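Local coordinates for protein carbamate kinase (Aeropyrum pernix, PDB 2E9Y) that probably acts as a carbamate kinase of the amino acid kinase family, interconverting ATP and carbamate with ADP and carbamoyl phosphate, at residues 251-263 / 304-316. Numbering follows the deposited sequence.
Sequences RWLRRAAASELKK and VLSLQAGTVVMLG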
loop_
_atom_site.group_PDB
_atom_site.type_symbol
_atom_site.label_atom_id
_atom_site.label_comp_id
_atom_site.label_asym_id
_atom_site.label_seq_id
_atom_site.Cartn_x
_atom_site.Cartn_y
_atom_site.Cartn_z
ATOM N N ARG A 251 -1.191 12.832 38.778
ATOM C CA ARG A 251 -0.247 13.890 38.487
ATOM C C ARG A 251 0.394 13.659 37.128
ATOM O O ARG A 251 0.933 12.598 36.839
ATOM C CB ARG A 251 0.825 13.887 39.577
ATOM C CG ARG A 251 1.687 15.149 39.547
ATOM C CD ARG A 251 2.883 15.054 40.502
ATOM N NE ARG A 251 2.960 16.246 41.352
ATOM C CZ ARG A 251 2.259 16.229 42.501
ATOM N NH1 ARG A 251 1.545 15.165 42.828
ATOM N NH2 ARG A 251 2.290 17.292 43.310
ATOM N N TRP A 252 0.329 14.661 36.260
ATOM C CA TRP A 252 0.922 14.550 34.937
ATOM C C TRP A 252 2.384 14.959 35.006
ATOM O O TRP A 252 2.713 16.061 35.445
ATOM C CB TRP A 252 0.171 15.427 33.934
ATOM C CG TRP A 252 -1.248 15.003 33.754
ATOM C CD1 TRP A 252 -2.320 15.378 34.514
ATOM C CD2 TRP A 252 -1.744 14.052 32.803
ATOM N NE1 TRP A 252 -3.451 14.716 34.096
ATOM C CE2 TRP A 252 -3.125 13.895 33.049
ATOM C CE3 TRP A 252 -1.152 13.313 31.768
ATOM C CZ2 TRP A 252 -3.926 13.030 32.297
ATOM C CZ3 TRP A 252 -1.948 12.453 31.023
ATOM C CH2 TRP A 252 -3.322 12.319 31.292
ATOM N N LEU A 253 3.257 14.055 34.578
ATOM C CA LEU A 253 4.698 14.315 34.600
ATOM C C LEU A 253 5.115 15.180 33.423
ATOM O O LEU A 253 4.630 15.051 32.311
ATOM C CB LEU A 253 5.440 12.977 34.504
ATOM C CG LEU A 253 5.008 11.951 35.554
ATOM C CD1 LEU A 253 5.793 10.651 35.437
ATOM C CD2 LEU A 253 5.202 12.422 36.990
ATOM N N ARG A 254 6.041 16.112 33.716
ATOM C CA ARG A 254 6.557 16.984 32.669
ATOM C C ARG A 254 7.937 16.512 32.203
ATOM O O ARG A 254 8.377 16.724 31.079
ATOM C CB ARG A 254 6.674 18.391 33.257
ATOM C CG ARG A 254 7.173 19.416 32.240
ATOM C CD ARG A 254 6.293 19.451 30.983
ATOM N NE ARG A 254 6.795 20.419 29.999
ATOM C CZ ARG A 254 8.017 20.211 29.453
ATOM N NH1 ARG A 254 8.751 19.171 29.814
ATOM N NH2 ARG A 254 8.480 21.075 28.546
ATOM N N ARG A 255 8.643 15.900 33.166
ATOM C CA ARG A 255 9.931 15.298 32.894
ATOM C C ARG A 255 10.144 14.145 33.873
ATOM O O ARG A 255 9.737 14.205 35.025
ATOM C CB ARG A 255 11.018 16.344 33.154
ATOM C CG ARG A 255 11.049 17.466 32.116
ATOM C CD ARG A 255 12.260 18.403 32.270
ATOM N NE ARG A 255 12.182 19.477 31.274
ATOM C CZ ARG A 255 13.156 20.413 31.220
ATOM N NH1 ARG A 255 14.186 20.369 32.050
ATOM N NH2 ARG A 255 13.068 21.382 30.310
ATOM N N ALA A 256 10.762 13.071 33.401
ATOM C CA ALA A 256 10.996 11.908 34.241
ATOM C C ALA A 256 12.139 11.072 33.690
ATOM O O ALA A 256 12.254 10.881 32.478
ATOM C CB ALA A 256 9.728 11.067 34.329
ATOM N N ALA A 257 12.993 10.584 34.583
ATOM C CA ALA A 257 14.113 9.754 34.178
ATOM C C ALA A 257 13.557 8.398 33.760
ATOM O O ALA A 257 12.643 7.871 34.400
ATOM C CB ALA A 257 15.090 9.588 35.332
ATOM N N ALA A 258 14.099 7.845 32.680
ATOM C CA ALA A 258 13.653 6.550 32.182
ATOM C C ALA A 258 13.712 5.501 33.283
ATOM O O ALA A 258 12.837 4.640 33.373
ATOM C CB ALA A 258 14.513 6.118 30.997
ATOM N N SER A 259 14.742 5.574 34.122
ATOM C CA SER A 259 14.906 4.620 35.214
ATOM C C SER A 259 13.740 4.705 36.192
ATOM O O SER A 259 13.312 3.696 36.752
ATOM C CB SER A 259 16.219 4.879 35.961
ATOM O OG SER A 259 16.215 6.159 36.565
ATOM N N GLU A 260 13.231 5.912 36.402
ATOM C CA GLU A 260 12.109 6.097 37.312
ATOM C C GLU A 260 10.813 5.589 36.692
ATOM O O GLU A 260 10.010 4.945 37.365
ATOM C CB GLU A 260 11.974 7.570 37.693
ATOM C CG GLU A 260 13.026 8.015 38.689
ATOM C CD GLU A 260 12.902 7.290 40.018
ATOM O OE1 GLU A 260 11.949 7.579 40.772
ATOM O OE2 GLU A 260 13.753 6.422 40.302
ATOM N N LEU A 261 10.606 5.875 35.409
ATOM C CA LEU A 261 9.395 5.416 34.741
ATOM C C LEU A 261 9.375 3.896 34.655
ATOM O O LEU A 261 8.312 3.276 34.724
ATOM C CB LEU A 261 9.285 6.010 33.333
ATOM C CG LEU A 261 8.944 7.499 33.229
ATOM C CD1 LEU A 261 8.701 7.855 31.773
ATOM C CD2 LEU A 261 7.707 7.813 34.059
ATOM N N LYS A 262 10.556 3.297 34.513
ATOM C CA LYS A 262 10.672 1.847 34.414
ATOM C C LYS A 262 10.154 1.174 35.683
ATOM O O LYS A 262 9.594 0.080 35.629
ATOM C CB LYS A 262 12.132 1.454 34.167
ATOM C CG LYS A 262 12.307 0.087 33.540
ATOM C CD LYS A 262 13.729 -0.107 33.028
ATOM C CE LYS A 262 13.815 -1.305 32.097
ATOM N NZ LYS A 262 15.158 -1.435 31.473
ATOM N N LYS A 263 10.344 1.829 36.827
ATOM C CA LYS A 263 9.865 1.286 38.095
ATOM C C LYS A 263 8.339 1.302 38.112
ATOM O O LYS A 263 7.701 0.313 38.479
ATOM C CB LYS A 263 10.381 2.117 39.270
ATOM C CG LYS A 263 11.888 2.117 39.451
ATOM C CD LYS A 263 12.264 2.989 40.644
ATOM C CE LYS A 263 13.767 3.118 40.805
ATOM N NZ LYS A 263 14.111 4.070 41.901
ATOM N N VAL A 304 5.432 19.995 21.976
ATOM C CA VAL A 304 5.998 18.697 22.363
ATOM C C VAL A 304 7.374 18.453 21.743
ATOM O O VAL A 304 8.297 17.976 22.390
ATOM C CB VAL A 304 5.039 17.560 21.965
ATOM C CG1 VAL A 304 5.728 16.214 22.195
ATOM C CG2 VAL A 304 3.773 17.610 22.801
ATOM N N LEU A 305 7.474 18.761 20.429
ATOM C CA LEU A 305 8.708 18.605 19.661
ATOM C C LEU A 305 9.849 19.461 20.238
ATOM O O LEU A 305 11.018 19.103 20.194
ATOM C CB LEU A 305 8.429 19.004 18.211
ATOM C CG LEU A 305 7.990 17.815 17.352
ATOM C CD1 LEU A 305 9.152 16.881 17.008
ATOM C CD2 LEU A 305 6.933 16.947 18.037
ATOM N N SER A 306 9.460 20.643 20.760
ATOM C CA SER A 306 10.441 21.542 21.380
ATOM C C SER A 306 10.773 21.145 22.831
ATOM O O SER A 306 11.572 21.782 23.518
ATOM C CB SER A 306 9.860 22.959 21.349
ATOM O OG SER A 306 9.672 23.376 19.994
ATOM N N LEU A 307 10.096 20.069 23.295
ATOM C CA LEU A 307 10.255 19.589 24.660
ATOM C C LEU A 307 9.652 20.564 25.666
ATOM O O LEU A 307 10.057 20.631 26.819
ATOM C CB LEU A 307 11.741 19.351 24.935
ATOM C CG LEU A 307 12.336 18.302 23.988
ATOM C CD1 LEU A 307 13.765 17.924 24.369
ATOM C CD2 LEU A 307 11.541 16.994 23.960
ATOM N N GLN A 308 8.683 21.375 25.202
ATOM C CA GLN A 308 8.062 22.356 26.087
ATOM C C GLN A 308 6.661 21.921 26.538
ATOM O O GLN A 308 5.960 22.614 27.253
ATOM C CB GLN A 308 7.967 23.681 25.338
ATOM C CG GLN A 308 9.328 24.210 24.889
ATOM C CD GLN A 308 10.249 24.328 26.082
ATOM O OE1 GLN A 308 9.971 24.979 27.076
ATOM N NE2 GLN A 308 11.424 23.686 25.926
ATOM N N ALA A 309 6.246 20.744 26.039
ATOM C CA ALA A 309 4.971 20.177 26.461
ATOM C C ALA A 309 5.064 18.661 26.511
ATOM O O ALA A 309 5.990 18.065 25.974
ATOM C CB ALA A 309 3.897 20.595 25.449
ATOM N N GLY A 310 4.117 18.015 27.178
ATOM C CA GLY A 310 4.153 16.567 27.284
ATOM C C GLY A 310 5.166 16.083 28.304
ATOM O O GLY A 310 5.729 16.877 29.060
ATOM N N THR A 311 5.403 14.777 28.323
ATOM C CA THR A 311 6.351 14.187 29.259
ATOM C C THR A 311 7.679 13.863 28.588
ATOM O O THR A 311 7.738 13.041 27.676
ATOM C CB THR A 311 5.792 12.887 29.867
ATOM O OG1 THR A 311 4.559 13.167 30.537
ATOM C CG2 THR A 311 6.781 12.292 30.864
ATOM N N VAL A 312 8.746 14.514 29.039
ATOM C CA VAL A 312 10.066 14.261 28.482
ATOM C C VAL A 312 10.740 13.152 29.287
ATOM O O VAL A 312 10.942 13.281 30.497
ATOM C CB VAL A 312 10.951 15.522 28.534
ATOM C CG1 VAL A 312 12.305 15.230 27.908
ATOM C CG2 VAL A 312 10.265 16.667 27.812
ATOM N N VAL A 313 11.064 12.052 28.615
ATOM C CA VAL A 313 11.722 10.925 29.258
ATOM C C VAL A 313 13.218 11.153 29.075
ATOM O O VAL A 313 13.727 11.120 27.954
ATOM C CB VAL A 313 11.291 9.588 28.610
ATOM C CG1 VAL A 313 11.982 8.426 29.298
ATOM C CG2 VAL A 313 9.773 9.437 28.704
ATOM N N MET A 314 13.911 11.389 30.187
ATOM C CA MET A 314 15.341 11.685 30.170
ATOM C C MET A 314 16.250 10.506 30.501
ATOM O O MET A 314 15.818 9.514 31.083
ATOM C CB MET A 314 15.625 12.833 31.145
ATOM C CG MET A 314 14.642 13.991 31.032
ATOM S SD MET A 314 14.884 15.257 32.296
ATOM C CE MET A 314 14.030 14.517 33.696
ATOM N N LEU A 315 17.522 10.642 30.136
ATOM C CA LEU A 315 18.522 9.606 30.366
ATOM C C LEU A 315 18.771 9.391 31.859
ATOM O O LEU A 315 18.602 10.277 32.685
ATOM C CB LEU A 315 19.821 10.035 29.681
ATOM C CG LEU A 315 20.562 8.863 29.030
ATOM C CD1 LEU A 315 21.885 9.292 28.393
ATOM C CD2 LEU A 315 20.906 7.751 30.021
ATOM N N GLY A 316 19.150 8.145 32.200
ATOM C CA GLY A 316 19.420 7.832 33.597
ATOM C C GLY A 316 18.151 7.384 34.327
ATOM O O GLY A 316 18.043 7.468 35.543
ATOM O OXT GLY A 316 17.190 6.924 33.729
#
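The R254 guanidinium has A309 C over one face, off-centre, and L307 O near its plane at the edge; NH2 donates a hydrogen bond to L307 O that is modelled too short, so its exact position is doubtful. NH1 of R254 rests 3.5 Å from V312 CG2, the two side chains running alongside each other, and also lies in plane at the edge of the R255 guanidinium. Beyond the arginines, hydrogen bonds from V312 N to R254 O, A256 N to V312 O (2.9 Å), M314 N to A256 O and A258 N to M314 O form a parallel ladder. Strand 311-314 also pairs antiparallel with 293-297, joining 255-257 to the main mixed sheet of this amino acid kinase fold. On the face of R255, V312 and M314, a turn about the last torsion of M314 (chi3 -81°) folds CE against R255 CB at 3.6 Å. On the face of A256 and V313, V313 CG2 meets L261 CD1 at 3.6 Å, with helix 275-289 also touching V313. T311 OG1 donates to L253 O (2.6 Å) from above the carbonyl plane and accepts from V241 N; a valine here would probably leave both backbone groups without this partner. The G316 carboxylate sits at the start of helix 258-266, where S259 N reaches OXT at 2.8 Å and S259 OG donates a very short hydrogen bond to O. The helix's N-terminal end would thus probably stabilise the negative charge and anchor the chain terminus.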